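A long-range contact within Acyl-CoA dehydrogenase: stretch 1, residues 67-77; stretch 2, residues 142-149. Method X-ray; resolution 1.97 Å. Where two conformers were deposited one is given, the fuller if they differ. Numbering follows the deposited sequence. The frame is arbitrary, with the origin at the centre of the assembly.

Stretch 1 67-77: SVRLLKEAGEL
Stretch 2 142-149: LATGEKLA

Residues 67-76 form the closing turns of a helix that begins earlier in the chain, with phi near -60° and psi between about -20° and -50°. Its i to i+4 ladder includes Leu71 N to Ser67 O (2.7 Å) and Gly75 N to Leu71 O (2.8 Å), and Leu77 (-93/4) leaves the helix. Stretch 2 enters as the last turn of another helix. After Thr144 (-103/-8), Gly145 turns to 85/4 in a Schellman motif, with Gly145 N bonded to Leu142 O at 3.2 Å. At these angles a CB would jam against the preceding carbonyl. Glu146 (-58/-41) then leads into an extended run, Lys147 (-109/154) through Ala149 (-112/160).

The backbones come closest at Gly75 and Thr144, whose CA atoms lie 4.3 Å apart. Gly75 CA makes a CA-H...O contact with Thr144 O at 3.3 Å, angle 157° at the hydrogen. This approach depends on glycine: an ideal CB on Gly75 would sit 1.8 Å from Thr144 O. Two carbonyl oxygens cannot bond each other directly, and across the interface a water bridges each of two such pairs. One water donates to Lys72 O and Thr144 O, both at 2.7 Å; another donates to Gly75 O and Ala143 O, also both at 2.7 Å.

The CA-to-CB bond of Lys72 (m, t, t, m) points sideways to stretch 2, but the end of the side chain comes nearer, and NZ donates to Gly145 O at 3.0 Å. The ammonium thus meets a backbone carbonyl just beyond the helix end; a third water accepts from Lys72 NZ at 2.8 Å.

An apolar contact lies one turn before Gly75 on stretch 1. Leu71 and Leu148, both m, t and both with CA-to-CB bonds pointing toward the other stretch, meet at 3.8 Å between their CD1 atoms. Val68 (t) extends this patch, its CG1 4.3 Å from Leu148 CD1. Altogether 313 Å² is buried, both sides summed.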

# COMPACT_ATOMS: atom_id res chain seq x y z
N SER A 67 -0.59 -12.91 27.67
CA SER A 67 -1.72 -13.18 26.75
C SER A 67 -2.67 -14.15 27.38
O SER A 67 -3.89 -13.93 27.37
CB SER A 67 -1.23 -13.87 25.45
OG SER A 67 -0.30 -13.04 24.80
N VAL A 68 -2.12 -15.24 27.93
CA VAL A 68 -2.96 -16.26 28.56
C VAL A 68 -3.75 -15.67 29.73
O VAL A 68 -4.97 -15.89 29.86
CB VAL A 68 -2.12 -17.49 29.03
CG1 VAL A 68 -2.99 -18.52 29.71
CG2 VAL A 68 -1.42 -18.14 27.80
N ARG A 69 -3.07 -14.93 30.58
CA ARG A 69 -3.77 -14.34 31.71
C ARG A 69 -4.89 -13.42 31.21
O ARG A 69 -6.01 -13.46 31.72
CB ARG A 69 -2.80 -13.58 32.64
CG ARG A 69 -3.53 -12.86 33.82
CD ARG A 69 -2.58 -12.29 34.88
NE ARG A 69 -1.37 -11.67 34.31
CZ ARG A 69 -1.36 -10.53 33.61
NH1 ARG A 69 -0.21 -10.08 33.13
NH2 ARG A 69 -2.49 -9.87 33.35
N LEU A 70 -4.57 -12.58 30.24
CA LEU A 70 -5.58 -11.66 29.68
C LEU A 70 -6.73 -12.37 29.00
O LEU A 70 -7.88 -11.92 29.09
CB LEU A 70 -4.93 -10.66 28.71
CG LEU A 70 -4.02 -9.67 29.47
CD1 LEU A 70 -3.19 -8.91 28.53
CD2 LEU A 70 -4.88 -8.71 30.34
N LEU A 71 -6.43 -13.45 28.28
CA LEU A 71 -7.50 -14.25 27.70
C LEU A 71 -8.47 -14.79 28.74
O LEU A 71 -9.68 -14.75 28.52
CB LEU A 71 -6.94 -15.40 26.85
CG LEU A 71 -6.42 -14.96 25.48
CD1 LEU A 71 -5.66 -16.11 24.87
CD2 LEU A 71 -7.52 -14.47 24.52
N LYS A 72 -7.95 -15.30 29.86
CA LYS A 72 -8.78 -15.83 30.93
C LYS A 72 -9.56 -14.72 31.61
O LYS A 72 -10.70 -14.94 32.01
CB LYS A 72 -7.97 -16.69 31.92
CG LYS A 72 -7.41 -18.01 31.31
CD LYS A 72 -6.76 -18.87 32.40
CE LYS A 72 -5.80 -19.94 31.86
NZ LYS A 72 -6.28 -20.84 30.72
N GLU A 73 -8.98 -13.52 31.73
CA GLU A 73 -9.76 -12.39 32.26
C GLU A 73 -10.90 -12.05 31.31
O GLU A 73 -12.02 -11.87 31.76
CB GLU A 73 -8.93 -11.12 32.53
CG GLU A 73 -7.84 -11.23 33.62
CD GLU A 73 -6.91 -9.98 33.63
OE1 GLU A 73 -7.35 -8.91 33.14
OE2 GLU A 73 -5.73 -10.08 34.10
N ALA A 74 -10.61 -12.01 30.00
CA ALA A 74 -11.65 -11.89 28.97
C ALA A 74 -12.71 -13.00 29.09
O ALA A 74 -13.91 -12.75 28.91
CB ALA A 74 -11.03 -11.88 27.55
N GLY A 75 -12.26 -14.23 29.34
CA GLY A 75 -13.15 -15.38 29.56
C GLY A 75 -14.15 -15.14 30.69
O GLY A 75 -15.32 -15.46 30.56
N GLU A 76 -13.68 -14.53 31.78
CA GLU A 76 -14.52 -14.23 32.94
C GLU A 76 -15.56 -13.18 32.63
O GLU A 76 -16.58 -13.10 33.32
CB GLU A 76 -13.69 -13.79 34.16
CG GLU A 76 -12.97 -14.95 34.83
CD GLU A 76 -11.81 -14.51 35.74
OE1 GLU A 76 -11.36 -13.33 35.63
OE2 GLU A 76 -11.35 -15.35 36.55
N LEU A 77 -15.33 -12.39 31.58
CA LEU A 77 -16.33 -11.38 31.23
C LEU A 77 -17.34 -11.91 30.19
O LEU A 77 -18.19 -11.16 29.71
CB LEU A 77 -15.65 -10.09 30.75
CG LEU A 77 -14.81 -9.36 31.79
CD1 LEU A 77 -13.94 -8.32 31.13
CD2 LEU A 77 -15.72 -8.73 32.86
N LEU A 142 -13.59 -24.12 26.55
CA LEU A 142 -13.22 -23.14 25.53
C LEU A 142 -13.98 -21.83 25.76
O LEU A 142 -13.41 -20.74 25.60
CB LEU A 142 -13.48 -23.70 24.14
CG LEU A 142 -12.59 -24.89 23.70
CD1 LEU A 142 -13.09 -25.45 22.38
CD2 LEU A 142 -11.13 -24.50 23.53
N ALA A 143 -15.23 -21.93 26.20
CA ALA A 143 -16.06 -20.75 26.40
C ALA A 143 -15.53 -19.82 27.50
O ALA A 143 -15.75 -18.61 27.45
CB ALA A 143 -17.52 -21.14 26.67
N THR A 144 -14.80 -20.36 28.46
CA THR A 144 -14.27 -19.53 29.55
C THR A 144 -12.79 -19.23 29.37
O THR A 144 -12.19 -18.44 30.13
CB THR A 144 -14.43 -20.21 30.92
OG1 THR A 144 -13.73 -21.46 30.89
CG2 THR A 144 -15.91 -20.45 31.26
N GLY A 145 -12.18 -19.89 28.39
CA GLY A 145 -10.76 -19.70 28.18
C GLY A 145 -9.94 -20.62 29.07
O GLY A 145 -8.71 -20.56 29.04
N GLU A 146 -10.60 -21.48 29.82
CA GLU A 146 -9.90 -22.53 30.61
C GLU A 146 -9.05 -23.42 29.70
O GLU A 146 -7.96 -23.83 30.08
CB GLU A 146 -10.91 -23.37 31.38
CG GLU A 146 -10.34 -24.02 32.62
CD GLU A 146 -11.45 -24.34 33.64
OE1 GLU A 146 -12.34 -23.47 33.84
OE2 GLU A 146 -11.40 -25.45 34.21
N LYS A 147 -9.59 -23.76 28.54
CA LYS A 147 -8.79 -24.26 27.44
C LYS A 147 -8.77 -23.16 26.39
O LYS A 147 -9.69 -22.32 26.36
CB LYS A 147 -9.41 -25.53 26.85
CG LYS A 147 -9.10 -26.79 27.67
CD LYS A 147 -9.54 -28.05 26.96
CE LYS A 147 -9.19 -29.28 27.79
NZ LYS A 147 -8.74 -30.36 26.90
N LEU A 148 -7.72 -23.15 25.56
CA LEU A 148 -7.60 -22.23 24.43
C LEU A 148 -7.45 -23.04 23.15
O LEU A 148 -6.82 -24.09 23.13
CB LEU A 148 -6.39 -21.31 24.64
CG LEU A 148 -6.62 -20.40 25.86
CD1 LEU A 148 -5.32 -19.66 26.23
CD2 LEU A 148 -7.83 -19.43 25.66
N ALA A 149 -8.02 -22.52 22.08
CA ALA A 149 -8.05 -23.26 20.80
C ALA A 149 -7.19 -22.64 19.66
O ALA A 149 -6.88 -21.42 19.65
CB ALA A 149 -9.51 -23.39 20.34
O HOH W 1 -11.62 -17.46 32.58
O HOH W 2 -5.00 -22.71 29.02
O HOH W 3 -16.11 -16.03 27.99